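Local atomic coordinates of 303aa long hypothetical esterase (Sulfolobus tokodaii, PDB entry 3AIN), a protein that hydrolyses carboxylic esters as a thermostable carboxylesterase of the hormone-sensitive-lipase-like type, built on the alpha/beta hydrolase fold. Residues I46-L49 / F50-S54; S144-A147 / L148-V151. The protein carries 1 engineered substitution. One frame throughout, in Å; residues are numbered along the deposited sequence.

Contact 1. Residues I46-L49 / F50-S54; sequences IRSL and FKQFS
Ser48 and Gln52, one turn apart on helix 43-54, are joined through their side chains as well as their backbones. The amide nitrogen NE2 of Gln52 donates to OG of Ser48 at 2.9 Å, with the hydroxyl oxygen lying only 7° out of the amide plane. OG stands anti to the Ser48 backbone N (chi1 178°), and CG of Gln52 lies anti to its carbonyl carbon (chi1 -63°), which sends the extended chain back along the helix. On its way CG of Gln52 passes 3.3 Å from the carbonyl O of Ser48, the atom that also accepts the Gln52 backbone N. With an alanine here in place of Ser48, NE2 of Gln52 would probably lose its acceptor on this turn and the amide would be freer to rotate. CD2 of Leu49 lies beside the same amide, 4.1 Å from both OE1 and NE2 of Gln52, the two side chains crossing at a slant.

On another side of the helix, Ile46 and Phe50 make the corresponding apolar i to i+4 pair. The methyl CG2 of Ile46 comes to 4.0 Å from CE1 of the Phe50 ring, again with the side chains set obliquely. Regular alpha-helical bonding sets this spacing: Phe50 N reaches Ile46 O and Phe53 N reaches Leu49 O, whereas the bond from Lys51 N to Arg47 O is weak at 3.4 Å. Farther along, OG of Ser54 donates to Lys51 O at 2.7 Å and is also hydrogen-bonded to Arg59. In the surrounding shell, NH1 of Arg47 pairs with Glu44 of the same helix, while NH2 forms a salt bridge with Glu134 and NE donates to the carbonyl of Val102, and these last two tie the surface helix to neighbouring loops. Ile46 rests on Ala41 and Leu103.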
loop_
_atom_site.group_PDB
_atom_site.type_symbol
_atom_site.label_atom_id
_atom_site.label_comp_id
_atom_site.label_asym_id
_atom_site.label_seq_id
_atom_site.Cartn_x
_atom_site.Cartn_y
_atom_site.Cartn_z
ATOM N N ILE A 46 -7.019 -31.562 -6.378
ATOM C CA ILE A 46 -6.932 -30.126 -6.185
ATOM C C ILE A 46 -5.492 -29.673 -5.937
ATOM O O ILE A 46 -5.075 -28.641 -6.465
ATOM C CB ILE A 46 -7.867 -29.637 -5.055
ATOM C CG1 ILE A 46 -9.327 -29.941 -5.430
ATOM C CG2 ILE A 46 -7.684 -28.136 -4.844
ATOM C CD1 ILE A 46 -10.293 -29.778 -4.272
ATOM N N ARG A 47 -4.725 -30.458 -5.177
ATOM C CA ARG A 47 -3.309 -30.124 -4.963
ATOM C C ARG A 47 -2.553 -30.106 -6.277
ATOM O O ARG A 47 -1.760 -29.204 -6.542
ATOM C CB ARG A 47 -2.624 -31.107 -4.007
ATOM C CG ARG A 47 -3.069 -30.948 -2.541
ATOM C CD ARG A 47 -2.475 -32.053 -1.685
ATOM N NE ARG A 47 -2.725 -31.825 -0.251
ATOM C CZ ARG A 47 -2.881 -32.797 0.641
ATOM N NH1 ARG A 47 -2.641 -34.069 0.305
ATOM N NH2 ARG A 47 -3.215 -32.496 1.894
ATOM N N SER A 48 -2.887 -31.056 -7.141
ATOM C CA SER A 48 -2.301 -31.082 -8.487
ATOM C C SER A 48 -2.734 -29.884 -9.330
ATOM O O SER A 48 -1.893 -29.230 -9.958
ATOM C CB SER A 48 -2.680 -32.389 -9.219
ATOM O OG SER A 48 -2.129 -32.340 -10.522
ATOM N N LEU A 49 -4.028 -29.568 -9.306
ATOM C CA LEU A 49 -4.557 -28.388 -10.002
ATOM C C LEU A 49 -3.851 -27.086 -9.620
ATOM O O LEU A 49 -3.559 -26.260 -10.490
ATOM C CB LEU A 49 -6.064 -28.248 -9.790
ATOM C CG LEU A 49 -6.976 -29.144 -10.617
ATOM C CD1 LEU A 49 -8.411 -28.913 -10.155
ATOM C CD2 LEU A 49 -6.829 -28.822 -12.118
ATOM N N PHE A 50 -3.553 -26.922 -8.333
ATOM C CA PHE A 50 -2.777 -25.734 -7.881
ATOM C C PHE A 50 -1.460 -25.645 -8.652
ATOM O O PHE A 50 -1.057 -24.559 -9.105
ATOM C CB PHE A 50 -2.472 -25.794 -6.375
ATOM C CG PHE A 50 -3.450 -25.035 -5.502
ATOM C CD1 PHE A 50 -4.824 -25.266 -5.596
ATOM C CD2 PHE A 50 -2.980 -24.156 -4.520
ATOM C CE1 PHE A 50 -5.716 -24.674 -4.683
ATOM C CE2 PHE A 50 -3.868 -23.534 -3.628
ATOM C CZ PHE A 50 -5.234 -23.784 -3.725
ATOM N N LYS A 51 -0.754 -26.767 -8.765
ATOM C CA LYS A 51 0.550 -26.775 -9.458
ATOM C C LYS A 51 0.365 -26.529 -10.952
ATOM O O LYS A 51 1.137 -25.783 -11.584
ATOM C CB LYS A 51 1.266 -28.114 -9.243
ATOM C CG LYS A 51 1.524 -28.456 -7.766
ATOM C CD LYS A 51 2.380 -29.709 -7.621
ATOM C CE LYS A 51 2.392 -30.136 -6.144
ATOM N NZ LYS A 51 2.726 -31.584 -5.980
ATOM N N GLN A 52 -0.679 -27.132 -11.522
ATOM C CA GLN A 52 -0.951 -26.944 -12.944
ATOM C C GLN A 52 -1.261 -25.482 -13.243
ATOM O O GLN A 52 -0.804 -24.940 -14.254
ATOM C CB GLN A 52 -2.125 -27.818 -13.391
ATOM C CG GLN A 52 -1.850 -29.303 -13.252
ATOM C CD GLN A 52 -3.058 -30.129 -13.623
ATOM O OE1 GLN A 52 -3.746 -29.800 -14.588
ATOM N NE2 GLN A 52 -3.440 -31.070 -12.749
ATOM N N PHE A 53 -2.143 -24.891 -12.435
ATOM C CA PHE A 53 -2.516 -23.499 -12.664
ATOM C C PHE A 53 -1.299 -22.587 -12.542
ATOM O O PHE A 53 -1.206 -21.591 -13.257
ATOM C CB PHE A 53 -3.630 -23.047 -11.723
ATOM C CG PHE A 53 -5.009 -23.238 -12.285
ATOM C CD1 PHE A 53 -5.446 -22.469 -13.353
ATOM C CD2 PHE A 53 -5.910 -24.092 -11.669
ATOM C CE1 PHE A 53 -6.723 -22.647 -13.884
ATOM C CE2 PHE A 53 -7.183 -24.287 -12.195
ATOM C CZ PHE A 53 -7.590 -23.566 -13.307
ATOM N N SER A 54 -0.357 -22.921 -11.664
ATOM C CA SER A 54 0.870 -22.167 -11.529
ATOM C C SER A 54 1.680 -22.078 -12.786
ATOM O O SER A 54 2.387 -21.179 -12.944
ATOM C CB SER A 54 1.780 -22.710 -10.417
ATOM O OG SER A 54 2.653 -23.688 -10.836
#

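Contact 2. Residues S144-A147 / L148-V151; sequences SFDA and LKWV
Lys149 folds back over the preceding turn of helix 139-153 to meet Asp146 and the ring of Phe145. Its CB lies 3.5 Å from the carbonyl O of Phe145, which also accepts the Lys149 backbone N at 2.9 Å. From there CG leaves anti to the backbone N (chi1 176°), and the chain stays extended as far as CD. It then bends at chi3 (73°) and chi4, carrying the ammonium group back toward the start of the helix. At the tip, NZ forms a salt bridge with OD1 of Asp146 at 3.1 Å, an i to i+3 pairing in which the two side chains lie alongside one another. The same nitrogen stands 4.1 Å from CE2 of Phe145, approaching that ring obliquely. OD2, the second carboxylate oxygen of Asp146, is hydrogen-bonded to Ser73 OG, so both oxygens have partners.

Elsewhere on the turn, CG2 of Val151 lies in plane at the edge of the Trp150 indole and 3.3 Å from the carbonyl O of Ala147. The helix packs against the central sheet of the alpha/beta hydrolase fold: Leu148 and Val151 meet strand 92-96, Ala147 and Trp150 lie on strand 64-71, and Ser144 and Leu148 touch the neighbouring helix 171-185.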
loop_
_atom_site.group_PDB
_atom_site.type_symbol
_atom_site.label_atom_id
_atom_site.label_comp_id
_atom_site.label_asym_id
_atom_site.label_seq_id
_atom_site.Cartn_x
_atom_site.Cartn_y
_atom_site.Cartn_z
ATOM N N SER A 144 6.638 -24.857 10.664
ATOM C CA SER A 144 6.893 -23.444 10.370
ATOM C C SER A 144 7.853 -22.803 11.347
ATOM O O SER A 144 8.756 -22.065 10.942
ATOM C CB SER A 144 5.574 -22.661 10.279
ATOM O OG SER A 144 4.765 -23.190 9.215
ATOM N N PHE A 145 7.706 -23.136 12.632
ATOM C CA PHE A 145 8.582 -22.560 13.652
ATOM C C PHE A 145 9.968 -23.212 13.545
ATOM O O PHE A 145 10.977 -22.537 13.663
ATOM C CB PHE A 145 8.011 -22.812 15.052
ATOM C CG PHE A 145 8.845 -22.237 16.140
ATOM C CD1 PHE A 145 9.142 -20.883 16.132
ATOM C CD2 PHE A 145 9.643 -23.077 16.895
ATOM C CE1 PHE A 145 10.033 -20.347 17.065
ATOM C CE2 PHE A 145 10.482 -22.550 17.875
ATOM C CZ PHE A 145 10.714 -21.188 17.920
ATOM N N ASP A 146 9.996 -24.522 13.358
ATOM C CA ASP A 146 11.289 -25.239 13.262
ATOM C C ASP A 146 12.086 -24.663 12.086
ATOM O O ASP A 146 13.299 -24.454 12.192
ATOM C CB ASP A 146 11.073 -26.741 13.021
ATOM C CG ASP A 146 10.637 -27.492 14.281
ATOM O OD1 ASP A 146 10.614 -26.889 15.380
ATOM O OD2 ASP A 146 10.277 -28.671 14.154
ATOM N N ALA A 147 11.413 -24.424 10.957
ATOM C CA ALA A 147 12.095 -23.790 9.806
ATOM C C ALA A 147 12.605 -22.396 10.134
ATOM O O ALA A 147 13.733 -22.042 9.766
ATOM C CB ALA A 147 11.149 -23.765 8.557
ATOM N N LEU A 148 11.800 -21.576 10.795
ATOM C CA LEU A 148 12.268 -20.249 11.126
ATOM C C LEU A 148 13.496 -20.288 12.031
ATOM O O LEU A 148 14.403 -19.639 11.822
ATOM C CB LEU A 148 11.168 -19.442 11.785
ATOM C CG LEU A 148 11.435 -18.017 12.226
ATOM C CD1 LEU A 148 12.228 -18.080 13.433
ATOM C CD2 LEU A 148 12.147 -17.227 11.209
ATOM N N LYS A 149 13.422 -21.086 13.063
ATOM C CA LYS A 149 14.508 -21.177 14.013
ATOM C C LYS A 149 15.779 -21.651 13.321
ATOM O O LYS A 149 16.786 -21.150 13.544
ATOM C CB LYS A 149 14.151 -22.110 15.163
ATOM C CG LYS A 149 15.230 -22.368 16.171
ATOM C CD LYS A 149 14.683 -23.297 17.282
ATOM C CE LYS A 149 14.475 -24.790 16.858
ATOM N NZ LYS A 149 13.076 -25.425 16.630
ATOM N N TRP A 150 15.664 -22.655 12.483
ATOM C CA TRP A 150 16.815 -23.086 11.727
ATOM C C TRP A 150 17.348 -21.966 10.834
ATOM O O TRP A 150 18.523 -21.751 10.750
ATOM C CB TRP A 150 16.503 -24.347 10.909
ATOM C CG TRP A 150 17.682 -24.927 10.171
ATOM C CD1 TRP A 150 18.515 -25.905 10.606
ATOM C CD2 TRP A 150 18.141 -24.572 8.869
ATOM N NE1 TRP A 150 19.467 -26.177 9.664
ATOM C CE2 TRP A 150 19.269 -25.354 8.597
ATOM C CE3 TRP A 150 17.754 -23.633 7.939
ATOM C CZ2 TRP A 150 19.955 -25.245 7.431
ATOM C CZ3 TRP A 150 18.434 -23.538 6.792
ATOM C CH2 TRP A 150 19.512 -24.347 6.529
ATOM N N VAL A 151 16.454 -21.272 10.132
ATOM C CA VAL A 151 16.955 -20.177 9.301
ATOM C C VAL A 151 17.662 -19.098 10.130
ATOM O O VAL A 151 18.706 -18.581 9.733
ATOM C CB VAL A 151 15.836 -19.539 8.414
ATOM C CG1 VAL A 151 16.371 -18.297 7.714
ATOM C CG2 VAL A 151 15.396 -20.551 7.364
#

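Overall arrangement
Contacts 1 and 2 are successive along the chain and belong to separate helices; their centres are about 26 Å apart and their nearest atoms about 14 Å, so neither touches the other. Contact 1 sits at the surface, on a helix that precedes the first strand of the sheet, and its centre is about 19 Å from that of the chain. Contact 2 is buried, its centre about 14 Å from the chain centre. The side chain of Ser144 comes close to, but does not contact, a GxSxG sequence around Ser170 that is consistent with the nucleophile elbow of alpha/beta hydrolases. A bound phosphate ion, probably from the crystallisation liquor, lies about 4 Å from the side chain of Phe50 in contact 1.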